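Local coordinates for Atg5 (Kluyveromyces marxianus, PDB 3VQI), which takes part in autophagic vesicle formation and cytoplasm-to-vacuole transport, and is the Atg5 half of the autophagy-essential Atg12-Atg5 conjugate, at residues Glu19-Asp24 against Asp35-Ile40; Ile26-Thr31 against Ala60-Val65; Leu200-Trp205 against Leu269-Lys274; Val242-Ile247 against Asp260-Ile265. One frame throughout, in Å; residues are numbered along the deposited sequence.

Interaction 1: Glu19-Asp24 against Asp35-Ile40. With SO4 (sulfate ion), chain G.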
# COMPACT_ATOMS: atom_id res chain seq x y z
N GLU A 19 -5.98 -8.76 -12.36
CA GLU A 19 -6.77 -9.93 -12.69
C GLU A 19 -6.76 -10.88 -11.49
O GLU A 19 -5.71 -11.36 -11.07
CB GLU A 19 -6.24 -10.65 -13.92
CG GLU A 19 -7.07 -11.90 -14.24
CD GLU A 19 -6.93 -12.38 -15.68
OE1 GLU A 19 -7.63 -13.35 -16.05
OE2 GLU A 19 -6.12 -11.78 -16.44
N VAL A 20 -7.94 -11.12 -10.95
CA VAL A 20 -8.09 -11.99 -9.80
C VAL A 20 -8.70 -13.32 -10.22
O VAL A 20 -9.84 -13.37 -10.69
CB VAL A 20 -8.99 -11.33 -8.73
CG1 VAL A 20 -9.10 -12.22 -7.52
CG2 VAL A 20 -8.41 -9.97 -8.35
N VAL A 21 -7.94 -14.39 -10.04
CA VAL A 21 -8.40 -15.73 -10.41
C VAL A 21 -8.46 -16.61 -9.17
O VAL A 21 -7.56 -16.55 -8.34
CB VAL A 21 -7.43 -16.40 -11.40
CG1 VAL A 21 -8.06 -17.67 -11.94
CG2 VAL A 21 -7.04 -15.42 -12.53
N VAL A 22 -9.51 -17.41 -9.04
CA VAL A 22 -9.60 -18.29 -7.88
C VAL A 22 -8.42 -19.26 -7.92
O VAL A 22 -8.00 -19.68 -8.99
CB VAL A 22 -10.89 -19.11 -7.87
CG1 VAL A 22 -10.92 -19.99 -6.64
CG2 VAL A 22 -12.09 -18.18 -7.89
N SER A 23 -7.87 -19.60 -6.76
CA SER A 23 -6.73 -20.51 -6.72
C SER A 23 -7.19 -21.94 -6.95
O SER A 23 -8.32 -22.30 -6.61
CB SER A 23 -5.99 -20.41 -5.39
OG SER A 23 -6.72 -21.02 -4.34
N ASP A 24 -6.31 -22.74 -7.55
CA ASP A 24 -6.62 -24.13 -7.85
C ASP A 24 -7.14 -24.87 -6.62
O ASP A 24 -8.09 -25.64 -6.71
CB ASP A 24 -5.38 -24.84 -8.39
CG ASP A 24 -4.68 -24.03 -9.48
OD1 ASP A 24 -5.36 -23.61 -10.45
OD2 ASP A 24 -3.45 -23.82 -9.38
N ASP A 35 -14.91 -17.87 -16.15
CA ASP A 35 -15.80 -17.93 -15.00
C ASP A 35 -15.14 -17.74 -13.63
O ASP A 35 -15.77 -17.25 -12.70
CB ASP A 35 -16.56 -19.26 -15.00
CG ASP A 35 -17.81 -19.22 -15.86
OD1 ASP A 35 -17.70 -18.96 -17.08
OD2 ASP A 35 -18.92 -19.46 -15.32
N LYS A 36 -13.87 -18.13 -13.52
CA LYS A 36 -13.16 -18.02 -12.25
C LYS A 36 -12.25 -16.79 -12.20
O LYS A 36 -11.36 -16.69 -11.36
CB LYS A 36 -12.34 -19.29 -11.98
CG LYS A 36 -11.23 -19.54 -12.99
CD LYS A 36 -10.52 -20.84 -12.69
CE LYS A 36 -9.46 -21.15 -13.75
NZ LYS A 36 -8.82 -22.48 -13.51
N SER A 37 -12.49 -15.85 -13.10
CA SER A 37 -11.70 -14.64 -13.16
C SER A 37 -12.58 -13.40 -13.09
O SER A 37 -13.79 -13.48 -13.21
CB SER A 37 -10.88 -14.59 -14.44
OG SER A 37 -9.86 -15.57 -14.44
N CYS A 38 -11.93 -12.26 -12.89
CA CYS A 38 -12.60 -10.97 -12.85
C CYS A 38 -11.50 -9.93 -12.84
O CYS A 38 -10.49 -10.08 -12.16
CB CYS A 38 -13.49 -10.84 -11.60
SG CYS A 38 -12.66 -10.53 -10.04
N HIS A 39 -11.67 -8.88 -13.64
CA HIS A 39 -10.67 -7.83 -13.70
C HIS A 39 -11.24 -6.61 -13.00
O HIS A 39 -12.38 -6.23 -13.22
CB HIS A 39 -10.34 -7.49 -15.15
CG HIS A 39 -10.12 -8.70 -16.01
ND1 HIS A 39 -11.16 -9.48 -16.46
CD2 HIS A 39 -8.98 -9.30 -16.43
CE1 HIS A 39 -10.68 -10.51 -17.13
NE2 HIS A 39 -9.36 -10.43 -17.13
N ILE A 40 -10.44 -6.01 -12.14
CA ILE A 40 -10.89 -4.84 -11.44
C ILE A 40 -9.77 -3.84 -11.40
O ILE A 40 -8.60 -4.21 -11.31
CB ILE A 40 -11.31 -5.18 -10.02
CG1 ILE A 40 -10.13 -5.72 -9.25
CG2 ILE A 40 -12.41 -6.24 -10.06
CD1 ILE A 40 -10.50 -6.15 -7.85
S SO4 G . -14.84 -9.32 -15.57
O1 SO4 G . -13.74 -10.20 -16.01
O2 SO4 G . -15.94 -10.13 -15.01
O3 SO4 G . -14.36 -8.39 -14.52
O4 SO4 G . -15.32 -8.55 -16.73

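Interaction 2: Ile26-Thr31 against Ala60-Val65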
# COMPACT_ATOMS: atom_id res chain seq x y z
N ILE A 26 -9.07 -24.08 -4.15
CA ILE A 26 -10.46 -23.94 -3.73
C ILE A 26 -11.51 -23.81 -4.83
O ILE A 26 -12.72 -23.78 -4.54
CB ILE A 26 -10.64 -22.74 -2.76
CG1 ILE A 26 -10.35 -21.42 -3.49
CG2 ILE A 26 -9.72 -22.90 -1.56
CD1 ILE A 26 -10.65 -20.18 -2.68
N VAL A 27 -11.08 -23.73 -6.08
CA VAL A 27 -12.02 -23.59 -7.18
C VAL A 27 -12.84 -24.86 -7.40
O VAL A 27 -12.40 -25.96 -7.07
CB VAL A 27 -11.29 -23.26 -8.50
CG1 VAL A 27 -10.45 -24.44 -8.94
CG2 VAL A 27 -12.28 -22.86 -9.57
N VAL A 28 -14.05 -24.70 -7.94
CA VAL A 28 -14.91 -25.85 -8.23
C VAL A 28 -14.33 -26.59 -9.43
O VAL A 28 -13.91 -25.97 -10.42
CB VAL A 28 -16.36 -25.43 -8.56
CG1 VAL A 28 -17.02 -24.84 -7.33
CG2 VAL A 28 -16.36 -24.43 -9.70
N PRO A 29 -14.30 -27.93 -9.36
CA PRO A 29 -13.78 -28.82 -10.41
C PRO A 29 -13.99 -28.37 -11.85
O PRO A 29 -15.12 -28.10 -12.28
CB PRO A 29 -14.47 -30.14 -10.09
CG PRO A 29 -14.46 -30.14 -8.58
CD PRO A 29 -14.89 -28.71 -8.26
N ASN A 30 -12.88 -28.30 -12.58
CA ASN A 30 -12.85 -27.91 -13.99
C ASN A 30 -13.89 -26.90 -14.45
O ASN A 30 -14.86 -27.25 -15.14
CB ASN A 30 -12.93 -29.17 -14.87
N THR A 31 -13.70 -25.64 -14.08
CA THR A 31 -14.60 -24.58 -14.50
C THR A 31 -13.76 -23.64 -15.35
O THR A 31 -12.57 -23.47 -15.10
CB THR A 31 -15.21 -23.82 -13.32
OG1 THR A 31 -14.23 -23.69 -12.28
CG2 THR A 31 -16.43 -24.55 -12.79
N ALA A 60 -17.86 -15.90 -5.90
CA ALA A 60 -18.47 -16.83 -4.95
C ALA A 60 -19.03 -18.08 -5.63
O ALA A 60 -19.07 -19.16 -5.03
CB ALA A 60 -19.58 -16.14 -4.18
N ASP A 61 -19.44 -17.93 -6.88
CA ASP A 61 -20.01 -19.03 -7.65
C ASP A 61 -19.01 -20.12 -8.01
O ASP A 61 -19.37 -21.30 -8.10
CB ASP A 61 -20.63 -18.50 -8.95
CG ASP A 61 -22.12 -18.29 -8.84
OD1 ASP A 61 -22.63 -18.31 -7.69
OD2 ASP A 61 -22.77 -18.11 -9.89
N THR A 62 -17.77 -19.72 -8.21
CA THR A 62 -16.71 -20.63 -8.60
C THR A 62 -15.93 -21.19 -7.43
O THR A 62 -15.02 -22.00 -7.60
CB THR A 62 -15.75 -19.93 -9.57
OG1 THR A 62 -16.49 -19.51 -10.73
CG2 THR A 62 -14.64 -20.84 -10.00
N ILE A 63 -16.28 -20.78 -6.22
CA ILE A 63 -15.58 -21.27 -5.05
C ILE A 63 -16.24 -22.54 -4.54
O ILE A 63 -17.41 -22.52 -4.16
CB ILE A 63 -15.53 -20.20 -3.92
CG1 ILE A 63 -14.32 -19.28 -4.12
CG2 ILE A 63 -15.41 -20.87 -2.57
CD1 ILE A 63 -14.25 -18.60 -5.46
N LYS A 64 -15.49 -23.63 -4.54
CA LYS A 64 -16.00 -24.93 -4.10
C LYS A 64 -16.06 -25.05 -2.58
O LYS A 64 -16.95 -25.71 -2.03
CB LYS A 64 -15.13 -26.07 -4.66
CG LYS A 64 -13.85 -26.34 -3.85
CD LYS A 64 -12.99 -27.45 -4.46
CE LYS A 64 -11.85 -27.85 -3.52
NZ LYS A 64 -10.98 -28.94 -4.09
N VAL A 65 -15.11 -24.41 -1.91
CA VAL A 65 -15.03 -24.48 -0.45
C VAL A 65 -16.07 -23.59 0.23
O VAL A 65 -16.54 -22.62 -0.35
CB VAL A 65 -13.59 -24.07 0.00
CG1 VAL A 65 -13.35 -24.46 1.45
CG2 VAL A 65 -12.55 -24.74 -0.90

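Interaction 3: Leu200-Trp205 against Leu269-Lys274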
# COMPACT_ATOMS: atom_id res chain seq x y z
N LEU A 200 12.10 12.27 7.80
CA LEU A 200 11.00 11.83 6.96
C LEU A 200 10.81 10.31 6.86
O LEU A 200 11.77 9.55 6.73
CB LEU A 200 11.14 12.46 5.57
CG LEU A 200 12.52 12.60 4.92
CD1 LEU A 200 13.14 11.23 4.71
CD2 LEU A 200 12.38 13.33 3.58
N PRO A 201 9.54 9.85 6.92
CA PRO A 201 9.15 8.44 6.84
C PRO A 201 9.54 7.77 5.52
O PRO A 201 8.95 8.03 4.48
CB PRO A 201 7.63 8.49 7.02
CG PRO A 201 7.43 9.72 7.87
CD PRO A 201 8.36 10.70 7.19
N VAL A 202 10.55 6.90 5.58
CA VAL A 202 11.00 6.22 4.38
C VAL A 202 11.12 4.73 4.60
O VAL A 202 11.53 4.27 5.67
CB VAL A 202 12.36 6.73 3.90
CG1 VAL A 202 12.67 6.16 2.52
CG2 VAL A 202 12.37 8.23 3.85
N ARG A 203 10.76 3.97 3.57
CA ARG A 203 10.83 2.52 3.63
C ARG A 203 11.35 2.03 2.30
O ARG A 203 10.85 2.42 1.24
CB ARG A 203 9.45 1.93 3.93
CG ARG A 203 9.08 2.05 5.40
CD ARG A 203 7.66 1.64 5.66
NE ARG A 203 7.36 1.70 7.09
CZ ARG A 203 6.15 1.52 7.60
NH1 ARG A 203 5.12 1.27 6.81
NH2 ARG A 203 5.98 1.58 8.92
N VAL A 204 12.38 1.19 2.36
CA VAL A 204 12.99 0.67 1.15
C VAL A 204 12.80 -0.84 1.06
O VAL A 204 12.90 -1.54 2.07
CB VAL A 204 14.50 0.98 1.12
CG1 VAL A 204 15.08 0.62 -0.24
CG2 VAL A 204 14.74 2.45 1.44
N TRP A 205 12.53 -1.33 -0.14
CA TRP A 205 12.34 -2.76 -0.37
C TRP A 205 13.59 -3.31 -1.02
O TRP A 205 14.11 -2.72 -1.97
CB TRP A 205 11.15 -3.05 -1.28
CG TRP A 205 9.82 -2.82 -0.65
CD1 TRP A 205 9.04 -1.70 -0.78
CD2 TRP A 205 9.09 -3.72 0.19
NE1 TRP A 205 7.87 -1.86 -0.07
CE2 TRP A 205 7.88 -3.09 0.53
CE3 TRP A 205 9.36 -5.01 0.69
CZ2 TRP A 205 6.92 -3.70 1.36
CZ3 TRP A 205 8.40 -5.61 1.51
CH2 TRP A 205 7.20 -4.96 1.83
N LEU A 269 7.15 7.08 2.18
CA LEU A 269 7.60 7.13 0.80
C LEU A 269 8.25 5.77 0.59
O LEU A 269 9.20 5.42 1.30
CB LEU A 269 8.64 8.24 0.64
CG LEU A 269 9.53 8.24 -0.60
CD1 LEU A 269 8.73 8.48 -1.89
CD2 LEU A 269 10.56 9.32 -0.37
N TYR A 270 7.74 5.00 -0.36
CA TYR A 270 8.30 3.68 -0.60
C TYR A 270 9.19 3.62 -1.82
O TYR A 270 8.81 4.00 -2.92
CB TYR A 270 7.19 2.63 -0.76
CG TYR A 270 6.40 2.34 0.49
CD1 TYR A 270 5.35 3.17 0.89
CD2 TYR A 270 6.70 1.23 1.28
CE1 TYR A 270 4.62 2.88 2.04
CE2 TYR A 270 5.98 0.94 2.42
CZ TYR A 270 4.94 1.77 2.80
OH TYR A 270 4.23 1.50 3.95
N LEU A 271 10.40 3.11 -1.61
CA LEU A 271 11.33 2.94 -2.71
C LEU A 271 11.48 1.45 -2.98
O LEU A 271 11.70 0.66 -2.05
CB LEU A 271 12.70 3.51 -2.34
CG LEU A 271 12.99 4.97 -2.67
CD1 LEU A 271 12.06 5.88 -1.87
CD2 LEU A 271 14.45 5.26 -2.34
N VAL A 272 11.32 1.06 -4.23
CA VAL A 272 11.50 -0.32 -4.62
C VAL A 272 12.77 -0.38 -5.47
O VAL A 272 12.83 0.18 -6.56
CB VAL A 272 10.31 -0.83 -5.44
CG1 VAL A 272 10.67 -2.12 -6.17
CG2 VAL A 272 9.13 -1.09 -4.51
N THR A 273 13.78 -1.06 -4.93
CA THR A 273 15.07 -1.20 -5.61
C THR A 273 15.01 -2.14 -6.81
O THR A 273 14.14 -3.01 -6.90
CB THR A 273 16.13 -1.76 -4.65
OG1 THR A 273 15.61 -2.95 -4.03
CG2 THR A 273 16.48 -0.73 -3.58
N LYS A 274 15.96 -1.95 -7.72
CA LYS A 274 16.05 -2.77 -8.92
C LYS A 274 17.30 -3.66 -8.86
O LYS A 274 18.09 -3.48 -7.90
CB LYS A 274 16.13 -1.89 -10.16
CG LYS A 274 14.90 -1.03 -10.39
CD LYS A 274 15.05 -0.25 -11.69
CE LYS A 274 13.83 0.60 -11.99
NZ LYS A 274 14.00 1.34 -13.27

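Interaction 4: Val242-Ile247 against Asp260-Ile265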
# COMPACT_ATOMS: atom_id res chain seq x y z
N VAL A 242 15.05 3.91 -9.57
CA VAL A 242 14.34 3.30 -8.44
C VAL A 242 12.87 3.31 -8.82
O VAL A 242 12.48 4.01 -9.75
CB VAL A 242 14.52 4.13 -7.16
CG1 VAL A 242 13.86 3.44 -5.99
CG2 VAL A 242 15.99 4.35 -6.89
N ILE A 243 12.04 2.54 -8.12
CA ILE A 243 10.61 2.54 -8.43
C ILE A 243 9.80 3.17 -7.30
O ILE A 243 9.76 2.66 -6.19
CB ILE A 243 10.05 1.13 -8.68
CG1 ILE A 243 10.70 0.52 -9.93
CG2 ILE A 243 8.55 1.22 -8.89
CD1 ILE A 243 10.06 -0.79 -10.38
N ILE A 244 9.17 4.30 -7.61
CA ILE A 244 8.35 5.02 -6.65
C ILE A 244 7.01 5.32 -7.28
O ILE A 244 6.95 5.80 -8.41
CB ILE A 244 8.98 6.34 -6.24
CG1 ILE A 244 10.34 6.08 -5.59
CG2 ILE A 244 8.06 7.08 -5.29
CD1 ILE A 244 11.09 7.33 -5.23
N GLN A 245 5.93 5.03 -6.56
CA GLN A 245 4.59 5.28 -7.05
C GLN A 245 4.38 4.81 -8.49
O GLN A 245 3.58 5.39 -9.22
CB GLN A 245 4.26 6.76 -6.94
CG GLN A 245 3.91 7.21 -5.53
CD GLN A 245 2.59 6.63 -5.08
OE1 GLN A 245 1.86 6.02 -5.87
NE2 GLN A 245 2.27 6.82 -3.81
N GLY A 246 5.09 3.75 -8.87
CA GLY A 246 4.96 3.20 -10.21
C GLY A 246 5.77 3.87 -11.30
O GLY A 246 5.59 3.59 -12.49
N ILE A 247 6.68 4.76 -10.91
CA ILE A 247 7.50 5.46 -11.89
C ILE A 247 8.98 5.37 -11.56
O ILE A 247 9.38 5.43 -10.39
CB ILE A 247 7.06 6.94 -12.02
CG1 ILE A 247 7.14 7.63 -10.66
CG2 ILE A 247 5.63 7.03 -12.56
CD1 ILE A 247 6.42 8.97 -10.62
N ASP A 260 7.58 14.78 -0.36
CA ASP A 260 6.54 15.80 -0.43
C ASP A 260 5.53 15.54 -1.56
O ASP A 260 4.38 15.97 -1.48
CB ASP A 260 7.19 17.18 -0.62
CG ASP A 260 6.20 18.32 -0.49
OD1 ASP A 260 5.84 18.67 0.65
OD2 ASP A 260 5.78 18.85 -1.54
N ILE A 261 5.97 14.84 -2.59
CA ILE A 261 5.10 14.55 -3.73
C ILE A 261 4.66 13.09 -3.90
O ILE A 261 3.58 12.83 -4.44
CB ILE A 261 5.77 14.99 -5.05
CG1 ILE A 261 5.09 14.30 -6.24
CG2 ILE A 261 7.25 14.67 -5.02
CD1 ILE A 261 5.79 14.51 -7.56
N PHE A 262 5.47 12.14 -3.44
CA PHE A 262 5.16 10.72 -3.63
C PHE A 262 4.83 9.84 -2.44
O PHE A 262 4.61 8.64 -2.62
CB PHE A 262 6.29 10.06 -4.42
CG PHE A 262 6.45 10.59 -5.81
CD1 PHE A 262 5.34 10.78 -6.63
CD2 PHE A 262 7.72 10.86 -6.33
CE1 PHE A 262 5.49 11.21 -7.95
CE2 PHE A 262 7.88 11.29 -7.64
CZ PHE A 262 6.77 11.47 -8.46
N ALA A 263 4.79 10.40 -1.24
CA ALA A 263 4.47 9.60 -0.06
C ALA A 263 3.12 8.92 -0.29
O ALA A 263 2.22 9.50 -0.90
CB ALA A 263 4.40 10.48 1.17
N SER A 264 2.98 7.70 0.20
CA SER A 264 1.75 6.93 0.03
C SER A 264 0.71 7.33 1.08
O SER A 264 1.04 8.00 2.05
CB SER A 264 2.08 5.44 0.10
OG SER A 264 3.04 5.12 -0.89
N ILE A 265 -0.54 6.91 0.89
CA ILE A 265 -1.61 7.27 1.81
C ILE A 265 -1.38 6.94 3.27
O ILE A 265 -2.15 7.34 4.13
CB ILE A 265 -2.97 6.63 1.42
CG1 ILE A 265 -2.78 5.12 1.24
CG2 ILE A 265 -3.53 7.29 0.15
CD1 ILE A 265 -4.07 4.37 1.02

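Interaction 1: Glu19-Asp24 against Asp35-Ile40
E19 and H39 meet because E19 holds CG anti to its backbone N (chi1 179°) and then runs extended, while H39 holds CG beside its own N (chi1 -46°). The two side chains lie side by side and point the same way, with carboxylate and ring planes 53° apart. E19 CD comes to 3.4 Å from H39 NE2. At the ring's edge, H39 ND1 donates to O1 of a sulfate ion, probably from the crystallisation liquor, at 2.7 Å, and H39 N donates to O3 of the same ion at 2.9 Å. In the crystal, the two anionic groups would probably favour a charged imidazole. On the same face, S37 OG touches V21 CG2 at 3.4 Å and is bonded to L33 O. The two segments are tied by V20 N to C38 O (3.0 Å) and V22 N to K36 O (3.1 Å). V20 and C38 occupy the face turned to helix 48-59, and V20 CB meets C38 SG at 4.0 Å. This is the antiparallel pairing of the first two strands of a ubiquitin-like beta-grasp domain, with strand 37-43 at the edge of the sheet.

Interaction 2: Ile26-Thr31 against Ala60-Val65
I26 meets V65 and I63, and its side chain can be followed outward. CB lies 3.3 Å from V65 CG2. The CG2 branch touches the same methyl, 3.4 Å from V65 CG2, and the two side chains cross at about a right angle. CG1 sits between the backbone N and the carbonyl carbon (chi1 66°), and chi2 then extends the chain to CD1. That tip lies 4.0 Å from I63 CG1, where the two isoleucines run side by side in the same direction. W74 of strand 74-78 touches both of them, so this part of the contact faces the interior.

The backbones are bridged once, at V27 and I63. V28 N donates to T62 O at 2.9 Å, from a position tilted out of the carbonyl plane. K64 N donates to I26 O, though the position of that oxygen is doubtful. V28 lies against the backbone of the other segment: its CG1 is 3.4 Å from K64 CA and its CG2 is 3.5 Å from T62 O. T31 OG1 donates to V28 O at 3.0 Å, a bond within segment 26-31. T62 OG1 is bonded to D35 O. The arrangement is loop-on-loop packing in a ubiquitin-like domain: the connection between its first two strands is bridged to the segment that follows helix 48-59.

Interaction 3: Leu200-Trp205 against Leu269-Lys274
R203 and Y270 make the polar side-chain contact. The R203 chain is extended from CG to NE (chi2 172°, chi3 177°) alongside the Y270 ring, and R203 NH1 donates to Y270 OH at 3.0 Å with the hydroxyl in the guanidinium plane. Y270 OH is also bonded to D266. R203 has further bonds to Q213 and Q146, and a cation-pi contact with F268.

Backbone bonds pair the first and last strands of the UblB domain in parallel, as in the ubiquitin fold. L271 N reaches R203 O at 3.0 Å, and W205 N reaches L271 O at 2.9 Å. Past the strand end, T273 OG1 donates to W205 O at 2.6 Å.

In the packing, R203 CD rests 3.7 Å from Y270 CE2. The W205 and Y270 rings meet rim to rim, with W205 NE1 3.6 Å from Y270 CD2. W205 CD1 touches V272 CG2 at 3.8 Å.

A phenylalanine in place of Y270 would probably leave D266 without its hydroxyl partner and cost R203 one of its bonds.

The buried guanidinium is shared among neutral oxygens and an aromatic ring, with D266 one hydroxyl away, and is likely to keep its charge.

Interaction 4: Val242-Ile247 against Asp260-Ile265
Q245 and F262 share the one hydrogen bond of this contact. Q245 NE2 donates to F262 O at 3.2 Å, with an N-H...O angle of 158°. The acceptor lies in the plane of the Q245 amide, but the donor stands above the F262 carbonyl plane. A bend at chi2 (-68°) brings CD round toward the end of helix 255-262; NE2 then meets F262 O. Q245 NE2 is also bonded to the D45 carboxylate, its stronger partner. An alanine at Q245 would probably leave F262 O and D45 without this shared donor.

Apolar packing is built round F262. I244 CG2 touches F262 CB at 3.6 Å, and I247 CD1 comes to 3.3 Å from F262 CZ. Both isoleucines cross the phenylalanine at about a right angle. Q245 CG also lies 3.9 Å from F262 CB. I261 CD1 sits over one face of the ring, toward its rim.

I244 to I247 form a type I' turn, the two-residue turn of a beta hairpin in the UblB region. It is closed by I247 N to I244 O at 2.7 Å and I244 N to I247 O at 3.0 Å.

The turn links strands 241-244 and 247-250. V11 of helix 6-12 touches both Q245 and F262. I244 packs on L269 and S264 on Y270, so strand 269-272 adjoins both segments.

Interactions 1 and 2 belong to the UblA region, and interactions 3 and 4 to UblB. The centres of 1 and 3 are about 30 Å apart, on opposite sides of the chain's centre. Interaction 3 is the buried one; the other three are partly buried. Interactions 1 and 3 are both strand pairings, antiparallel at a sheet edge and parallel in the core. The first has a sulfate ion beside its histidine, while the second has buried polar side chains. Interaction 2 joins two loops; interaction 4 sets a hairpin turn against a helix end. Both have fewer bonds. Neighbours touch within each region: V22 packs on I63, and V272 O meets I243 N.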